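Delta-1-pyrroline-5-carboxylate dehydrogenase, mitochondrial (Mus musculus, PDB 4E3X) probably oxidises L-glutamate gamma-semialdehyde, the open form of delta-1-pyrroline-5-carboxylate, irreversibly to glutamate with NAD(+), the second step of proline breakdown in mitochondria. Local coordinates at residues C66-E71 and Q260-D265; S191-V196 and V546-H551; K318-V323 and C351-V356. One frame throughout, in Å; residues are numbered along the deposited sequence.

Contact 1. Residues C66-E71 and Q260-D265; sequences CVVGDE and QFVPAD
Val-67 and Phe-261 form a single antiparallel bridge, a hydrogen-bonded pair in which each backbone N-H meets the other residue's carbonyl. Val-67 N to Phe-261 O spans 2.9 Å and Phe-261 N to Val-67 O the same; the first is the straighter, 163° at the hydrogen. Beside this bridge Cys-66 CA sits 3.3 Å from Phe-261 O, a CA-H...O contact.

Beyond the bridge the pairing passes to a side chain. Gln-260 has CG beside its own backbone N and its chain bends at chi2 (-74°), which carries the amide over to the turn that follows strand 62-68. There OE1 accepts the backbone N of Gly-69 at 2.9 Å, nearly straight at 171°, though the donor is tilted out of the amide plane. Water 1 lies between Gln-260 OE1 and Gly-69 O, within hydrogen-bonding distance of both. Gly-69 belongs to a type II' turn, Val-68 to Glu-71, where it has positive phi. The other end of the amide, NE2, is held by Ala-105 O and Asn-257 OD1.

Van der Waals contacts fill in around these bonds. Val-67 CB meets Phe-261 CB at 4.0 Å, while the Phe-261 ring leads away to Trp-232, Tyr-243 and Tyr-246. Val-68 CG1 packs on Gln-260 NE2, and its CG2 approaches Val-262 CG1 at 4.3 Å. Cys-66 SG rests against Pro-263 CD at 3.9 Å.

Bonds at both ends of the Gln-260 amide fix its rotation and satisfy a buried polar group. With only one backbone bridge, the side chain thus supplies a third direct bond, from the turn after strand 62-68 to the edge strand 259-261 of the parallel NAD-domain sheet.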
ATOM      1  N   CYS B  66       7.283  26.465  16.825  1.00  7.37           N
ATOM      2  CA  CYS B  66       7.631  25.144  16.327  1.00  7.46           C
ATOM      3  C   CYS B  66       8.175  24.351  17.518  1.00  7.29           C
ATOM      4  O   CYS B  66       8.755  24.931  18.449  1.00  8.48           O
ATOM      5  CB  CYS B  66       8.695  25.235  15.243  1.00  8.94           C
ATOM      6  SG  CYS B  66       8.133  26.006  13.718  1.00  9.67           S
ATOM      7  N   VAL B  67       7.979  23.039  17.512  1.00  7.20           N
ATOM      8  CA  VAL B  67       8.510  22.207  18.588  1.00  7.51           C
ATOM      9  C   VAL B  67       9.351  21.090  17.989  1.00  8.37           C
ATOM     10  O   VAL B  67       8.854  20.257  17.226  1.00  8.73           O
ATOM     11  CB  VAL B  67       7.410  21.608  19.501  1.00  8.59           C
ATOM     12  CG1 VAL B  67       8.052  20.817  20.639  1.00  9.46           C
ATOM     13  CG2 VAL B  67       6.515  22.706  20.060  1.00  9.74           C
ATOM     14  N   VAL B  68      10.636  21.099  18.330  1.00  8.36           N
ATOM     15  CA  VAL B  68      11.565  20.055  17.909  1.00  8.24           C
ATOM     16  C   VAL B  68      12.116  19.424  19.183  1.00  8.03           C
ATOM     17  O   VAL B  68      12.731  20.105  20.007  1.00  9.14           O
ATOM     18  CB  VAL B  68      12.689  20.634  17.034  1.00  9.99           C
ATOM     19  CG1 VAL B  68      13.723  19.569  16.705  1.00 11.81           C
ATOM     20  CG2 VAL B  68      12.095  21.231  15.764  1.00 10.99           C
ATOM     21  N   GLY B  69      11.851  18.134  19.373  1.00  8.07           N
ATOM     22  CA  GLY B  69      12.129  17.507  20.653  1.00  8.51           C
ATOM     23  C   GLY B  69      11.238  18.147  21.704  1.00  8.74           C
ATOM     24  O   GLY B  69      10.006  18.115  21.595  1.00  9.49           O
ATOM     25  N   ASP B  70      11.858  18.756  22.711  1.00 10.15           N
ATOM     26  CA  ASP B  70      11.117  19.522  23.707  1.00 12.12           C
ATOM     27  C   ASP B  70      11.401  21.010  23.576  1.00 12.18           C
ATOM     28  O   ASP B  70      10.949  21.811  24.393  1.00 15.06           O
ATOM     29  CB  ASP B  70      11.430  19.036  25.125  1.00 14.57           C
ATOM     30  CG  ASP B  70      10.839  17.674  25.404  1.00 16.68           C
ATOM     31  OD1 ASP B  70       9.724  17.416  24.909  1.00 16.87           O
ATOM     32  OD2 ASP B  70      11.484  16.861  26.101  1.00 19.38           O
ATOM     33  N   GLU B  71      12.147  21.375  22.541  1.00 10.71           N
ATOM     34  CA  GLU B  71      12.546  22.768  22.347  1.00 11.08           C
ATOM     35  C   GLU B  71      11.496  23.565  21.581  1.00 10.24           C
ATOM     36  O   GLU B  71      11.037  23.140  20.525  1.00 11.30           O
ATOM     37  CB  GLU B  71      13.885  22.860  21.603  1.00 14.71           C
ATOM     38  CG  GLU B  71      14.380  24.296  21.417  1.00 20.34           C
ATOM     39  CD  GLU B  71      15.666  24.408  20.601  1.00 24.87           C
ATOM     40  OE1 GLU B  71      16.217  23.368  20.169  1.00 27.02           O
ATOM     41  OE2 GLU B  71      16.122  25.554  20.390  1.00 25.91           O
ATOM     42  N   GLN B 260       7.497  15.975  15.426  1.00  5.89           N
ATOM     43  CA  GLN B 260       8.000  17.339  15.437  1.00  5.72           C
ATOM     44  C   GLN B 260       6.892  18.250  14.922  1.00  5.53           C
ATOM     45  O   GLN B 260       6.292  17.981  13.878  1.00  6.72           O
ATOM     46  CB  GLN B 260       9.250  17.453  14.558  1.00  6.46           C
ATOM     47  CG  GLN B 260      10.284  16.344  14.780  1.00  6.72           C
ATOM     48  CD  GLN B 260      11.068  16.467  16.081  1.00  6.46           C
ATOM     49  OE1 GLN B 260      10.516  16.795  17.132  1.00  7.36           O
ATOM     50  NE2 GLN B 260      12.367  16.163  16.016  1.00  7.44           N
ATOM     51  N   PHE B 261       6.582  19.298  15.684  1.00  5.47           N
ATOM     52  CA  PHE B 261       5.488  20.197  15.338  1.00  5.97           C
ATOM     53  C   PHE B 261       6.082  21.340  14.526  1.00  5.81           C
ATOM     54  O   PHE B 261       6.700  22.259  15.082  1.00  6.15           O
ATOM     55  CB  PHE B 261       4.805  20.707  16.616  1.00  6.74           C
ATOM     56  CG  PHE B 261       3.513  21.432  16.362  1.00  6.04           C
ATOM     57  CD1 PHE B 261       2.336  20.721  16.185  1.00  6.68           C
ATOM     58  CD2 PHE B 261       3.474  22.825  16.323  1.00  6.59           C
ATOM     59  CE1 PHE B 261       1.140  21.388  15.946  1.00  7.40           C
ATOM     60  CE2 PHE B 261       2.291  23.499  16.088  1.00  7.87           C
ATOM     61  CZ  PHE B 261       1.121  22.781  15.902  1.00  8.12           C
ATOM     62  N   VAL B 262       5.935  21.259  13.204  1.00  5.92           N
ATOM     63  CA  VAL B 262       6.652  22.153  12.311  1.00  6.35           C
ATOM     64  C   VAL B 262       5.775  22.789  11.230  1.00  6.37           C
ATOM     65  O   VAL B 262       5.864  22.441  10.049  1.00  7.19           O
ATOM     66  CB  VAL B 262       7.901  21.473  11.695  1.00  7.41           C
ATOM     67  CG1 VAL B 262       8.986  21.347  12.751  1.00  8.10           C
ATOM     68  CG2 VAL B 262       7.562  20.107  11.115  1.00  7.69           C
ATOM     69  N   PRO B 263       4.951  23.766  11.632  1.00  6.51           N
ATOM     70  CA  PRO B 263       4.319  24.641  10.637  1.00  6.42           C
ATOM     71  C   PRO B 263       5.366  25.184   9.674  1.00  6.62           C
ATOM     72  O   PRO B 263       6.502  25.428  10.080  1.00  7.15           O
ATOM     73  CB  PRO B 263       3.766  25.792  11.486  1.00  8.68           C
ATOM     74  CG  PRO B 263       3.624  25.222  12.874  1.00 10.06           C
ATOM     75  CD  PRO B 263       4.724  24.224  13.015  1.00  7.67           C
ATOM     76  N   ALA B 264       4.990  25.381   8.413  1.00  6.15           N
ATOM     77  CA  ALA B 264       5.955  25.790   7.404  1.00  6.32           C
ATOM     78  C   ALA B 264       5.213  26.229   6.154  1.00  6.75           C
ATOM     79  O   ALA B 264       4.055  25.856   5.936  1.00  7.76           O
ATOM     80  CB  ALA B 264       6.903  24.633   7.072  1.00  7.73           C
ATOM     81  N   ASP B 265       5.891  27.009   5.325  1.00  6.02           N
ATOM     82  CA  ASP B 265       5.402  27.268   3.983  1.00  7.32           C
ATOM     83  C   ASP B 265       5.259  25.923   3.259  1.00  7.42           C
ATOM     84  O   ASP B 265       6.144  25.069   3.343  1.00  7.79           O
ATOM     85  CB  ASP B 265       6.390  28.180   3.263  1.00  7.78           C
ATOM     86  CG  ASP B 265       6.077  28.332   1.799  1.00  9.14           C
ATOM     87  OD1 ASP B 265       5.108  29.043   1.473  1.00 11.45           O
ATOM     88  OD2 ASP B 265       6.819  27.760   0.969  1.00  9.54           O
TER
HETATM   89  O   HOH W   1       9.056  16.336  19.691  1.00  7.52           O

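Contact 2. Residues S191-V196 and V546-H551; sequences STNHTV and VIKETH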
ATOM      1  N   SER B 191      10.983 -25.380  12.700  1.00  9.07           N
ATOM      2  CA  SER B 191      11.162 -23.930  12.808  1.00  8.97           C
ATOM      3  C   SER B 191       9.986 -23.168  13.413  1.00 10.66           C
ATOM      4  O   SER B 191       8.851 -23.640  13.416  1.00 12.39           O
ATOM      5  CB  SER B 191      11.467 -23.339  11.432  1.00 10.12           C
ATOM      6  OG  SER B 191      12.456 -24.095  10.771  1.00 11.08           O
ATOM      7  N   THR B 192      10.290 -21.972  13.907  1.00  9.91           N
ATOM      8  CA  THR B 192       9.297 -21.040  14.426  1.00  9.89           C
ATOM      9  C   THR B 192       9.375 -19.742  13.623  1.00  7.73           C
ATOM     10  O   THR B 192      10.463 -19.168  13.449  1.00  9.76           O
ATOM     11  CB  THR B 192       9.568 -20.723  15.913  1.00 11.71           C
ATOM     12  OG1 THR B 192       9.520 -21.937  16.676  1.00 13.90           O
ATOM     13  CG2 THR B 192       8.533 -19.738  16.464  1.00 14.30           C
ATOM     14  N   ASN B 193       8.228 -19.301  13.104  1.00  7.21           N
ATOM     15  CA  ASN B 193       8.132 -18.081  12.297  1.00  7.71           C
ATOM     16  C   ASN B 193       7.363 -17.003  13.034  1.00  7.81           C
ATOM     17  O   ASN B 193       6.351 -17.296  13.673  1.00  9.50           O
ATOM     18  CB  ASN B 193       7.439 -18.387  10.978  1.00  8.09           C
ATOM     19  CG  ASN B 193       8.163 -19.451  10.194  1.00  7.95           C
ATOM     20  OD1 ASN B 193       9.349 -19.299   9.897  1.00  8.79           O
ATOM     21  ND2 ASN B 193       7.466 -20.544   9.872  1.00  9.27           N
ATOM     22  N   HIS B 194       7.830 -15.762  12.918  1.00  8.07           N
ATOM     23  CA  HIS B 194       7.204 -14.635  13.589  1.00  9.02           C
ATOM     24  C   HIS B 194       7.328 -13.395  12.722  1.00  8.23           C
ATOM     25  O   HIS B 194       8.391 -13.127  12.161  1.00  9.33           O
ATOM     26  CB  HIS B 194       7.883 -14.406  14.942  1.00 12.11           C
ATOM     27  CG  HIS B 194       7.387 -13.202  15.680  1.00 16.48           C
ATOM     28  ND1 HIS B 194       6.259 -13.225  16.470  1.00 18.99           N
ATOM     29  CD2 HIS B 194       7.875 -11.940  15.758  1.00 17.48           C
ATOM     30  CE1 HIS B 194       6.069 -12.030  17.000  1.00 19.57           C
ATOM     31  NE2 HIS B 194       7.037 -11.231  16.585  1.00 19.45           N
ATOM     32  N   THR B 195       6.238 -12.641  12.612  1.00  8.18           N
ATOM     33  CA  THR B 195       6.263 -11.370  11.911  1.00  8.19           C
ATOM     34  C   THR B 195       6.470 -10.226  12.889  1.00  7.69           C
ATOM     35  O   THR B 195       5.740 -10.098  13.872  1.00  8.46           O
ATOM     36  CB  THR B 195       4.969 -11.130  11.107  1.00  8.57           C
ATOM     37  OG1 THR B 195       4.861 -12.133  10.089  1.00  9.45           O
ATOM     38  CG2 THR B 195       4.980  -9.756  10.450  1.00  9.55           C
ATOM     39  N   VAL B 196       7.478  -9.411  12.608  1.00  7.26           N
ATOM     40  CA  VAL B 196       7.756  -8.196  13.350  1.00  7.27           C
ATOM     41  C   VAL B 196       7.212  -7.036  12.522  1.00  6.70           C
ATOM     42  O   VAL B 196       7.641  -6.829  11.383  1.00  7.70           O
ATOM     43  CB  VAL B 196       9.271  -8.014  13.533  1.00  7.37           C
ATOM     44  CG1 VAL B 196       9.568  -6.691  14.218  1.00  8.04           C
ATOM     45  CG2 VAL B 196       9.885  -9.184  14.308  1.00  8.61           C
ATOM     46  N   VAL B 546       9.880 -10.869   8.601  1.00  6.22           N
ATOM     47  CA  VAL B 546       9.565 -12.202   9.099  0.58  6.08           C
ATOM     48  C   VAL B 546      10.854 -12.879   9.548  1.00  6.37           C
ATOM     49  O   VAL B 546      11.838 -12.894   8.799  1.00  7.26           O
ATOM     50  CB  VAL B 546       8.869 -13.047   8.030  0.58  6.85           C
ATOM     51  CG1 VAL B 546       8.575 -14.435   8.571  0.58  8.48           C
ATOM     52  CG2 VAL B 546       7.591 -12.348   7.583  0.58  7.53           C
ATOM     53  N   ILE B 547      10.844 -13.390  10.769  1.00  6.81           N
ATOM     54  CA  ILE B 547      11.974 -14.103  11.335  1.00  5.77           C
ATOM     55  C   ILE B 547      11.642 -15.590  11.417  1.00  6.82           C
ATOM     56  O   ILE B 547      10.610 -15.983  11.976  1.00  8.12           O
ATOM     57  CB  ILE B 547      12.304 -13.580  12.740  1.00  7.11           C
ATOM     58  CG1 ILE B 547      12.664 -12.089  12.686  1.00  8.05           C
ATOM     59  CG2 ILE B 547      13.422 -14.398  13.371  1.00  8.55           C
ATOM     60  CD1 ILE B 547      12.942 -11.469  14.046  1.00  9.41           C
ATOM     61  N   LYS B 548      12.506 -16.411  10.832  1.00  6.78           N
ATOM     62  CA  LYS B 548      12.417 -17.860  10.952  1.00  7.37           C
ATOM     63  C   LYS B 548      13.569 -18.343  11.817  1.00  7.80           C
ATOM     64  O   LYS B 548      14.732 -18.109  11.476  1.00  8.35           O
ATOM     65  CB  LYS B 548      12.497 -18.510   9.569  1.00  7.18           C
ATOM     66  CG  LYS B 548      12.504 -20.038   9.591  1.00  7.51           C
ATOM     67  CD  LYS B 548      12.807 -20.597   8.204  1.00  8.09           C
ATOM     68  CE  LYS B 548      12.592 -22.097   8.135  1.00  8.86           C
ATOM     69  NZ  LYS B 548      13.027 -22.712   6.853  1.00  9.34           N
ATOM     70  N   GLU B 549      13.249 -18.999  12.934  1.00  7.46           N
ATOM     71  CA  GLU B 549      14.281 -19.608  13.768  1.00  8.35           C
ATOM     72  C   GLU B 549      14.178 -21.113  13.630  1.00  7.30           C
ATOM     73  O   GLU B 549      13.131 -21.690  13.896  1.00  8.47           O
ATOM     74  CB  GLU B 549      14.148 -19.230  15.249  1.00  9.39           C
ATOM     75  CG  GLU B 549      15.281 -19.855  16.098  1.00 11.32           C
ATOM     76  CD  GLU B 549      15.250 -19.521  17.584  1.00 13.89           C
ATOM     77  OE1 GLU B 549      14.396 -18.727  18.031  1.00 15.64           O
ATOM     78  OE2 GLU B 549      16.109 -20.063  18.314  1.00 15.32           O
ATOM     79  N   THR B 550      15.277 -21.747  13.240  1.00  6.92           N
ATOM     80  CA  THR B 550      15.303 -23.187  13.051  1.00  7.88           C
ATOM     81  C   THR B 550      16.019 -23.852  14.217  1.00  8.83           C
ATOM     82  O   THR B 550      17.079 -23.399  14.656  1.00 10.27           O
ATOM     83  CB  THR B 550      15.916 -23.525  11.686  1.00  7.99           C
ATOM     84  OG1 THR B 550      14.974 -23.137  10.680  1.00  8.46           O
ATOM     85  CG2 THR B 550      16.216 -25.018  11.548  1.00  9.48           C
ATOM     86  N   HIS B 551      15.402 -24.914  14.728  1.00  9.17           N
ATOM     87  CA  HIS B 551      15.793 -25.496  16.009  1.00 10.64           C
ATOM     88  C   HIS B 551      16.547 -26.825  15.908  1.00 11.92           C
ATOM     89  O   HIS B 551      16.874 -27.434  16.930  1.00 14.14           O
ATOM     90  CB  HIS B 551      14.545 -25.674  16.879  1.00 12.15           C
ATOM     91  CG  HIS B 551      13.704 -24.440  16.978  1.00 12.35           C
ATOM     92  ND1 HIS B 551      14.150 -23.283  17.582  1.00 12.66           N
ATOM     93  CD2 HIS B 551      12.451 -24.175  16.538  1.00 12.70           C
ATOM     94  CE1 HIS B 551      13.207 -22.359  17.509  1.00 12.48           C
ATOM     95  NE2 HIS B 551      12.166 -22.875  16.880  1.00 12.69           N
TER
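Ser-191, Ile-547 and Val-546 bury the most surface where strands 191-199 and 542-550 run antiparallel. Ser-191 faces Thr-550 in a non-hydrogen-bonded pair, and their hydroxyls meet at 2.7 Å between OG and OG1; Thr-550 OG1 is also bonded to Asp-508 of the second subunit. Lys-548 stretches along the same face, its CE 3.3 Å from Ser-191 OG and its CG the same distance from Asn-193 OD1, before NZ forms a salt bridge with that Asp-508. Asn-193 OD1 is bonded to Gln-518 of the second subunit, and ND2 to Ile-186 O.

Ile-547 N to His-194 O is 2.8 Å and His-194 N to Ile-547 O 2.9 Å. On the face shared with His-194, Ile-547 CD1 lies 3.8 Å from Val-196 CG2. Val-546 points to the opposite face, beside Thr-195.

At the other end, His-551 turns its ring edge to Thr-192, NE2 to OG1 at 2.8 Å, while Glu-549 O lies above one ring face, toward its rim.

Residues 546-549 also pair in parallel with a strand of the second subunit, extending the sheet across the interface. Such a two-stranded antiparallel arm reaching to the other subunit is the oligomerisation arm of the aldehyde dehydrogenase fold.

Contact 3. Residues K318-V323 and C351-V356; sequences KNFHFV and CSRLYV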
ATOM      1  N   LYS B 318     -16.162  15.689  -5.741  1.00  7.81           N
ATOM      2  CA  LYS B 318     -17.299  16.458  -6.236  1.00  8.83           C
ATOM      3  C   LYS B 318     -18.481  15.530  -6.049  1.00  8.55           C
ATOM      4  O   LYS B 318     -18.867  14.796  -6.956  1.00 10.40           O
ATOM      5  CB  LYS B 318     -17.133  16.843  -7.708  1.00  9.99           C
ATOM      6  CG  LYS B 318     -18.237  17.780  -8.204  1.00 10.51           C
ATOM      7  CD  LYS B 318     -18.051  19.212  -7.698  1.00 10.64           C
ATOM      8  CE  LYS B 318     -19.227  20.095  -8.093  1.00 10.55           C
ATOM      9  NZ  LYS B 318     -19.070  21.481  -7.582  1.00 11.82           N
ATOM     10  N   ASN B 319     -19.032  15.544  -4.846  1.00  8.19           N
ATOM     11  CA  ASN B 319     -19.903  14.463  -4.411  1.00  8.78           C
ATOM     12  C   ASN B 319     -21.365  14.661  -4.753  1.00  8.94           C
ATOM     13  O   ASN B 319     -21.850  15.791  -4.799  1.00  9.99           O
ATOM     14  CB  ASN B 319     -19.721  14.256  -2.917  1.00  7.97           C
ATOM     15  CG  ASN B 319     -18.261  14.250  -2.532  1.00  7.64           C
ATOM     16  OD1 ASN B 319     -17.507  13.363  -2.941  1.00  7.89           O
ATOM     17  ND2 ASN B 319     -17.837  15.261  -1.783  1.00  8.33           N
ATOM     18  N   PHE B 320     -22.068  13.551  -4.958  1.00  8.65           N
ATOM     19  CA  PHE B 320     -23.449  13.589  -5.442  1.00  8.89           C
ATOM     20  C   PHE B 320     -24.482  13.070  -4.450  1.00  9.53           C
ATOM     21  O   PHE B 320     -24.188  12.206  -3.624  1.00  9.04           O
ATOM     22  CB  PHE B 320     -23.580  12.785  -6.747  1.00  9.17           C
ATOM     23  CG  PHE B 320     -23.267  11.315  -6.596  1.00  9.06           C
ATOM     24  CD1 PHE B 320     -24.257  10.408  -6.229  1.00  8.71           C
ATOM     25  CD2 PHE B 320     -21.983  10.840  -6.823  1.00  7.89           C
ATOM     26  CE1 PHE B 320     -23.969   9.050  -6.090  1.00  8.98           C
ATOM     27  CE2 PHE B 320     -21.692   9.488  -6.688  1.00  8.19           C
ATOM     28  CZ  PHE B 320     -22.684   8.595  -6.318  1.00  8.95           C
ATOM     29  N   HIS B 321     -25.692  13.620  -4.550  1.00  9.30           N
ATOM     30  CA  HIS B 321     -26.896  12.965  -4.048  1.00  9.39           C
ATOM     31  C   HIS B 321     -27.766  12.683  -5.270  1.00  9.04           C
ATOM     32  O   HIS B 321     -28.174  13.615  -5.968  1.00 10.40           O
ATOM     33  CB  HIS B 321     -27.676  13.851  -3.059  1.00  9.40           C
ATOM     34  CG  HIS B 321     -27.113  13.873  -1.666  1.00  9.50           C
ATOM     35  ND1 HIS B 321     -27.762  14.489  -0.615  1.00  9.38           N
ATOM     36  CD2 HIS B 321     -25.959  13.379  -1.150  1.00  9.03           C
ATOM     37  CE1 HIS B 321     -27.042  14.363   0.487  1.00  9.00           C
ATOM     38  NE2 HIS B 321     -25.943  13.687   0.191  1.00  9.74           N
ATOM     39  N   PHE B 322     -28.033  11.408  -5.534  1.00  8.71           N
ATOM     40  CA  PHE B 322     -28.887  11.011  -6.647  1.00  9.12           C
ATOM     41  C   PHE B 322     -30.242  10.586  -6.097  1.00  8.86           C
ATOM     42  O   PHE B 322     -30.326   9.699  -5.258  1.00  9.94           O
ATOM     43  CB  PHE B 322     -28.270   9.864  -7.461  1.00  9.26           C
ATOM     44  CG  PHE B 322     -29.163   9.387  -8.573  1.00 10.19           C
ATOM     45  CD1 PHE B 322     -29.122   9.991  -9.821  1.00 11.77           C
ATOM     46  CD2 PHE B 322     -30.080   8.366  -8.357  1.00 11.92           C
ATOM     47  CE1 PHE B 322     -29.965   9.569 -10.847  1.00 13.51           C
ATOM     48  CE2 PHE B 322     -30.924   7.945  -9.369  1.00 12.96           C
ATOM     49  CZ  PHE B 322     -30.860   8.545 -10.616  1.00 13.40           C
ATOM     50  N   VAL B 323     -31.298  11.210  -6.602  1.00  9.24           N
ATOM     51  CA  VAL B 323     -32.643  10.944  -6.125  1.00 10.49           C
ATOM     52  C   VAL B 323     -33.427  10.178  -7.184  1.00  9.98           C
ATOM     53  O   VAL B 323     -33.458  10.576  -8.350  1.00 10.25           O
ATOM     54  CB  VAL B 323     -33.376  12.263  -5.811  1.00 11.29           C
ATOM     55  CG1 VAL B 323     -34.796  11.992  -5.359  1.00 12.17           C
ATOM     56  CG2 VAL B 323     -32.625  13.049  -4.750  1.00 11.99           C
ATOM     57  N   CYS B 351     -22.012  17.143  -0.318  1.00  8.96           N
ATOM     58  CA  CYS B 351     -22.781  17.076  -1.551  1.00  9.95           C
ATOM     59  C   CYS B 351     -22.762  18.420  -2.257  1.00  9.18           C
ATOM     60  O   CYS B 351     -23.161  19.429  -1.681  1.00  9.90           O
ATOM     61  CB  CYS B 351     -24.231  16.700  -1.253  1.00 10.86           C
ATOM     62  SG  CYS B 351     -25.333  16.832  -2.678  1.00 11.40           S
ATOM     63  N   SER B 352     -22.329  18.431  -3.514  1.00  8.90           N
ATOM     64  CA  SER B 352     -22.357  19.655  -4.302  1.00 10.17           C
ATOM     65  C   SER B 352     -23.104  19.485  -5.619  1.00  9.73           C
ATOM     66  O   SER B 352     -23.289  20.453  -6.357  1.00 10.50           O
ATOM     67  CB  SER B 352     -20.943  20.167  -4.568  1.00 11.05           C
ATOM     68  OG  SER B 352     -20.168  19.188  -5.229  1.00 11.97           O
ATOM     69  N   ARG B 353     -23.529  18.261  -5.922  1.00  9.51           N
ATOM     70  CA  ARG B 353     -24.416  18.039  -7.061  1.00 10.32           C
ATOM     71  C   ARG B 353     -25.592  17.149  -6.668  1.00  9.88           C
ATOM     72  O   ARG B 353     -25.411  16.056  -6.128  1.00 10.91           O
ATOM     73  CB  ARG B 353     -23.659  17.505  -8.280  1.00 14.26           C
ATOM     74  CG  ARG B 353     -22.720  16.384  -8.007  1.00 15.20           C
ATOM     75  CD  ARG B 353     -21.891  16.011  -9.236  1.00 13.66           C
ATOM     76  NE  ARG B 353     -20.992  14.949  -8.833  1.00 10.94           N
ATOM     77  CZ  ARG B 353     -20.835  13.784  -9.452  1.00  9.90           C
ATOM     78  NH1 ARG B 353     -19.986  12.904  -8.941  1.00 10.70           N
ATOM     79  NH2 ARG B 353     -21.504  13.501 -10.562  1.00  9.70           N
ATOM     80  N   LEU B 354     -26.798  17.657  -6.924  1.00  9.50           N
ATOM     81  CA  LEU B 354     -28.036  16.963  -6.600  1.00  9.12           C
ATOM     82  C   LEU B 354     -28.768  16.655  -7.900  1.00  9.44           C
ATOM     83  O   LEU B 354     -28.998  17.552  -8.707  1.00 10.69           O
ATOM     84  CB  LEU B 354     -28.916  17.853  -5.720  1.00 10.26           C
ATOM     85  CG  LEU B 354     -30.307  17.306  -5.365  1.00 10.80           C
ATOM     86  CD1 LEU B 354     -30.206  16.086  -4.483  1.00 11.22           C
ATOM     87  CD2 LEU B 354     -31.170  18.368  -4.703  1.00 11.86           C
ATOM     88  N   TYR B 355     -29.126  15.391  -8.098  1.00  9.53           N
ATOM     89  CA  TYR B 355     -29.839  14.956  -9.295  1.00  9.21           C
ATOM     90  C   TYR B 355     -31.256  14.579  -8.886  1.00 10.00           C
ATOM     91  O   TYR B 355     -31.440  13.685  -8.066  1.00 11.09           O
ATOM     92  CB  TYR B 355     -29.137  13.740  -9.914  1.00 10.11           C
ATOM     93  CG  TYR B 355     -27.734  14.009 -10.424  1.00  9.58           C
ATOM     94  CD1 TYR B 355     -27.501  14.239 -11.775  1.00  9.99           C
ATOM     95  CD2 TYR B 355     -26.641  14.009  -9.558  1.00  9.74           C
ATOM     96  CE1 TYR B 355     -26.217  14.476 -12.260  1.00  9.99           C
ATOM     97  CE2 TYR B 355     -25.355  14.257 -10.034  1.00 10.53           C
ATOM     98  CZ  TYR B 355     -25.149  14.483 -11.382  1.00 10.75           C
ATOM     99  OH  TYR B 355     -23.870  14.719 -11.853  1.00 11.65           O
ATOM    100  N   VAL B 356     -32.250  15.266  -9.451  1.00 10.15           N
ATOM    101  CA  VAL B 356     -33.649  15.099  -9.035  1.00 11.06           C
ATOM    102  C   VAL B 356     -34.529  14.736 -10.230  1.00 11.23           C
ATOM    103  O   VAL B 356     -34.411  15.363 -11.278  1.00 11.05           O
ATOM    104  CB  VAL B 356     -34.198  16.412  -8.394  1.00 12.94           C
ATOM    105  CG1 VAL B 356     -35.650  16.253  -7.957  1.00 14.50           C
ATOM    106  CG2 VAL B 356     -33.344  16.831  -7.219  1.00 13.39           C
TER
HETATM  107  O   HOH W   2     -21.976  22.804  -6.869  1.00 13.41           O
HETATM  108  O   HOH W   3     -18.388  18.098  -3.394  1.00  9.59           O
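Arg-353 places CG between its backbone N and carbonyl carbon (chi1 47°), then extends to NE, while Phe-320 has the same kind of first torsion (63°). Guanidinium and phenyl ring thus meet at the start of the strand pair: Phe-320 CB lies over the guanidinium centre, and CD2 is 3.6 Å from Arg-353 NH1, with the two planes 72° apart.

The guanidinium grips one atom side-on. Arg-353 NE at 2.8 Å and NH1 at 3.0 Å both donate to Lys-318 O; NH1 lies nearly in line with the C=O, though its bond is bent at the hydrogen, whereas NE stands above the carbonyl plane. NH2 donates to Tyr-355 OH and to Val-470 O, so all three nitrogens are engaged and the orientation of the group is fixed.

Across the sheet Cys-351 lies over the His-321 ring, SG 3.9 Å from its centroid. Thr-336 and Ser-510 hold the two ring nitrogens. Asn-319 ND2 bonds to the backbone O of the nucleophile Cys-348, and Asn-319 O accepts both Ser-352 N and Arg-353 N; farther along, His-321 N to Arg-353 O and Tyr-355 N to His-321 O, each 2.9 Å, continue the parallel pairing.

The strands are joined through helix 329-341 as a beta-alpha-beta unit. Strand 476-483 flanks 319-323 and strand 452-458 flanks 351-357, while helix 463-472 packs on the face of Phe-320, Phe-322 and Tyr-355.

In the fold
Contacts 1 and 3 are buried and lie on opposite sides of the chain's centre, their own centres 41 Å apart; contact 2 is partly buried, in the arm that meets the second subunit. None touches another or shares a strand with it. Contact 1 joins separate sheets by a single bridge and a glutamine, near the NAD(+) site residue Lys-233. Contact 3 instead joins neighbouring strands within one sheet, with a guanidinium enclosed among backbone carbonyl, tyrosine and phenylalanine, and Asn-319 close to the nucleophile. Contact 2 is richer in hydroxyls and charges, several answered by the partner chain. In sequence, contact 3 is nested inside the loop closed by contact 2, whereas contacts 1 and 2 cross.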